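Local coordinates for allophycocyanin beta-18 subunit apoprotein (Chroococcidiopsis thermalis PCC 7203, PDB 6HRK) that binds biliverdin IX alpha and is a far-red fluorescent biliprotein derived from a far-red induced allophycocyanin subunit, of a family that builds the light-harvesting phycobilisome, at residues S100-K105 and P126-A131. The protein carries 18 engineered substitutions. Numbering follows the deposited sequence.
Sequences SIQLMK and PFDYIA. Engineered in segment 126-131: I130 (natural residue Val), A131 (natural residue Val).
F127 lies against the backbone and side chain of K105 where two helices of the globin-like phycobiliprotein fold, 94-115 and 125-134, pack antiparallel with segment axes 9.1 Å apart. K105 CB sits over one face of the ring, 4.0 Å from its centroid in a CH-pi contact, while I101 O meets the ring edge at CD2. I101 CG2, anti to its own backbone N, packs on F127 CD2 at 3.8 Å. I101 CD1 touches CG2 of I130, an engineered residue. L60 and C63 of helix 46-69 also pack on F127. M104 CB touches F127 CE2, and S100 one turn earlier meets biliverdin.

Toward the more exposed flank, the K105 chain runs extended past F127 CB, and the turn at chi3 (77°) brings CE round toward the Q102 amide. NZ then forms a salt bridge with D128 OD1 at 2.8 Å, on the syn side. Q102 NE2 donates to the same oxygen from the anti side through a bent bond (139°), so two donors grip OD1, both somewhat out of the carboxylate plane. K105 NZ also donates to Q102 OE1 at 2.9 Å, bridging amide and carboxylate, whose planes stand 63° apart. Beyond these polar groups, Q102 NE2 lies 4.0 Å from CB of the engineered A131.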
ATOM      1  N   SER A 100      -6.534  -0.472   0.806  1.00 30.29           N
ATOM      2  CA  SER A 100      -5.643   0.700   0.783  1.00 30.80           C
ATOM      3  C   SER A 100      -4.375   0.455  -0.039  1.00 31.04           C
ATOM      4  O   SER A 100      -3.936   1.334  -0.780  1.00 31.43           O
ATOM      5  CB  SER A 100      -5.280   1.136   2.208  1.00 31.13           C
ATOM      6  OG  SER A 100      -4.616   0.107   2.918  1.00 31.29           O
ATOM      7  N   ILE A 101      -3.814  -0.748   0.088  1.00 31.29           N
ATOM      8  CA  ILE A 101      -2.656  -1.175  -0.704  1.00 31.13           C
ATOM      9  C   ILE A 101      -3.049  -1.312  -2.180  1.00 31.49           C
ATOM     10  O   ILE A 101      -2.361  -0.793  -3.058  1.00 31.42           O
ATOM     11  CB  ILE A 101      -2.052  -2.493  -0.152  1.00 31.15           C
ATOM     12  CG1 ILE A 101      -1.444  -2.248   1.236  1.00 31.40           C
ATOM     13  CG2 ILE A 101      -0.983  -3.059  -1.083  1.00 31.08           C
ATOM     14  CD1 ILE A 101      -1.320  -3.496   2.084  1.00 31.66           C
ATOM     15  N   GLN A 102      -4.165  -1.989  -2.441  1.00 31.76           N
ATOM     16  CA  GLN A 102      -4.654  -2.177  -3.811  1.00 32.17           C
ATOM     17  C   GLN A 102      -5.089  -0.861  -4.476  1.00 31.97           C
ATOM     18  O   GLN A 102      -5.022  -0.736  -5.699  1.00 31.90           O
ATOM     19  CB  GLN A 102      -5.804  -3.196  -3.849  1.00 33.11           C
ATOM     20  CG  GLN A 102      -5.444  -4.615  -3.405  1.00 33.68           C
ATOM     21  CD  GLN A 102      -4.695  -5.413  -4.460  1.00 35.00           C
ATOM     22  OE1 GLN A 102      -3.950  -4.858  -5.269  1.00 36.38           O
ATOM     23  NE2 GLN A 102      -4.882  -6.730  -4.446  1.00 35.44           N
ATOM     24  N   LEU A 103      -5.540   0.104  -3.673  1.00 31.93           N
ATOM     25  CA  LEU A 103      -5.819   1.461  -4.153  1.00 32.12           C
ATOM     26  C   LEU A 103      -4.526   2.158  -4.548  1.00 32.65           C
ATOM     27  O   LEU A 103      -4.444   2.746  -5.628  1.00 33.00           O
ATOM     28  CB  LEU A 103      -6.542   2.296  -3.088  1.00 32.19           C
ATOM     29  CG  LEU A 103      -8.027   1.995  -2.864  1.00 31.94           C
ATOM     30  CD1 LEU A 103      -8.494   2.599  -1.548  1.00 31.72           C
ATOM     31  CD2 LEU A 103      -8.875   2.507  -4.020  1.00 31.90           C
ATOM     32  N   MET A 104      -3.524   2.087  -3.667  1.00 33.06           N
ATOM     33  CA  MET A 104      -2.187   2.639  -3.935  1.00 32.54           C
ATOM     34  C   MET A 104      -1.536   2.021  -5.173  1.00 32.70           C
ATOM     35  O   MET A 104      -0.801   2.709  -5.880  1.00 32.57           O
ATOM     36  CB  MET A 104      -1.264   2.496  -2.712  1.00 32.08           C
ATOM     37  CG  MET A 104      -1.519   3.529  -1.622  1.00 31.87           C
ATOM     38  SD  MET A 104      -0.308   3.524  -0.279  1.00 31.93           S
ATOM     39  CE  MET A 104      -0.502   1.861   0.358  1.00 31.68           C
ATOM     40  N   LYS A 105      -1.805   0.740  -5.436  1.00 33.44           N
ATOM     41  CA  LYS A 105      -1.417   0.114  -6.711  1.00 34.17           C
ATOM     42  C   LYS A 105      -2.043   0.876  -7.882  1.00 34.55           C
ATOM     43  O   LYS A 105      -1.342   1.272  -8.812  1.00 34.86           O
ATOM     44  CB  LYS A 105      -1.846  -1.359  -6.765  1.00 33.99           C
ATOM     45  CG  LYS A 105      -1.451  -2.090  -8.045  1.00 34.25           C
ATOM     46  CD  LYS A 105      -1.796  -3.570  -7.992  1.00 34.58           C
ATOM     47  CE  LYS A 105      -3.278  -3.825  -8.205  1.00 34.96           C
ATOM     48  NZ  LYS A 105      -3.590  -5.281  -8.151  1.00 35.18           N
ATOM     49  N   PRO A 126       4.267  -6.853  -5.567  1.00 30.68           N
ATOM     50  CA  PRO A 126       4.355  -6.634  -4.114  1.00 30.30           C
ATOM     51  C   PRO A 126       3.116  -5.996  -3.470  1.00 30.36           C
ATOM     52  O   PRO A 126       2.975  -6.059  -2.246  1.00 30.69           O
ATOM     53  CB  PRO A 126       5.560  -5.708  -3.982  1.00 30.29           C
ATOM     54  CG  PRO A 126       5.569  -4.940  -5.251  1.00 29.94           C
ATOM     55  CD  PRO A 126       5.151  -5.929  -6.301  1.00 30.08           C
ATOM     56  N   PHE A 127       2.248  -5.380  -4.275  1.00 30.47           N
ATOM     57  CA  PHE A 127       0.958  -4.873  -3.794  1.00 30.09           C
ATOM     58  C   PHE A 127       0.008  -6.043  -3.566  1.00 30.09           C
ATOM     59  O   PHE A 127      -0.612  -6.143  -2.508  1.00 29.90           O
ATOM     60  CB  PHE A 127       0.335  -3.884  -4.788  1.00 29.85           C
ATOM     61  CG  PHE A 127       1.081  -2.585  -4.911  1.00 29.51           C
ATOM     62  CD1 PHE A 127       2.140  -2.458  -5.796  1.00 29.74           C
ATOM     63  CD2 PHE A 127       0.711  -1.478  -4.157  1.00 29.41           C
ATOM     64  CE1 PHE A 127       2.829  -1.259  -5.923  1.00 29.66           C
ATOM     65  CE2 PHE A 127       1.391  -0.275  -4.277  1.00 29.56           C
ATOM     66  CZ  PHE A 127       2.453  -0.165  -5.159  1.00 29.70           C
ATOM     67  N   ASP A 128      -0.091  -6.921  -4.565  1.00 30.73           N
ATOM     68  CA  ASP A 128      -0.890  -8.152  -4.466  1.00 31.54           C
ATOM     69  C   ASP A 128      -0.329  -9.172  -3.462  1.00 32.10           C
ATOM     70  O   ASP A 128      -1.093  -9.950  -2.889  1.00 32.43           O
ATOM     71  CB  ASP A 128      -1.029  -8.829  -5.840  1.00 31.55           C
ATOM     72  CG  ASP A 128      -1.872  -8.025  -6.823  1.00 31.91           C
ATOM     73  OD1 ASP A 128      -2.749  -7.241  -6.398  1.00 32.27           O
ATOM     74  OD2 ASP A 128      -1.667  -8.197  -8.042  1.00 32.54           O
ATOM     75  N   TYR A 129       0.989  -9.180  -3.265  1.00 32.76           N
ATOM     76  CA  TYR A 129       1.623 -10.103  -2.320  1.00 33.55           C
ATOM     77  C   TYR A 129       1.356  -9.689  -0.874  1.00 33.84           C
ATOM     78  O   TYR A 129       0.892 -10.499  -0.068  1.00 34.73           O
ATOM     79  CB  TYR A 129       3.131 -10.198  -2.569  1.00 33.69           C
ATOM     80  CG  TYR A 129       3.843 -11.117  -1.600  1.00 34.00           C
ATOM     81  CD1 TYR A 129       3.608 -12.490  -1.614  1.00 34.04           C
ATOM     82  CD2 TYR A 129       4.742 -10.613  -0.658  1.00 34.28           C
ATOM     83  CE1 TYR A 129       4.254 -13.338  -0.724  1.00 34.43           C
ATOM     84  CE2 TYR A 129       5.394 -11.452   0.234  1.00 34.47           C
ATOM     85  CZ  TYR A 129       5.146 -12.812   0.198  1.00 34.57           C
ATOM     86  OH  TYR A 129       5.791 -13.643   1.084  1.00 35.00           O
ATOM     87  N   ILE A 130       1.650  -8.429  -0.559  1.00 33.74           N
ATOM     88  CA  ILE A 130       1.404  -7.875   0.780  1.00 33.75           C
ATOM     89  C   ILE A 130      -0.096  -7.905   1.111  1.00 34.00           C
ATOM     90  O   ILE A 130      -0.470  -8.240   2.234  1.00 34.09           O
ATOM     91  CB  ILE A 130       1.985  -6.440   0.929  1.00 33.83           C
ATOM     92  CG1 ILE A 130       3.520  -6.479   0.866  1.00 33.91           C
ATOM     93  CG2 ILE A 130       1.550  -5.797   2.245  1.00 33.38           C
ATOM     94  CD1 ILE A 130       4.175  -5.126   0.673  1.00 34.07           C
ATOM     95  N   ALA A 131      -0.939  -7.574   0.132  1.00 34.41           N
ATOM     96  CA  ALA A 131      -2.397  -7.673   0.286  1.00 34.88           C
ATOM     97  C   ALA A 131      -2.874  -9.107   0.551  1.00 35.03           C
ATOM     98  O   ALA A 131      -3.792  -9.316   1.349  1.00 36.10           O
ATOM     99  CB  ALA A 131      -3.103  -7.107  -0.937  1.00 35.07           C
TER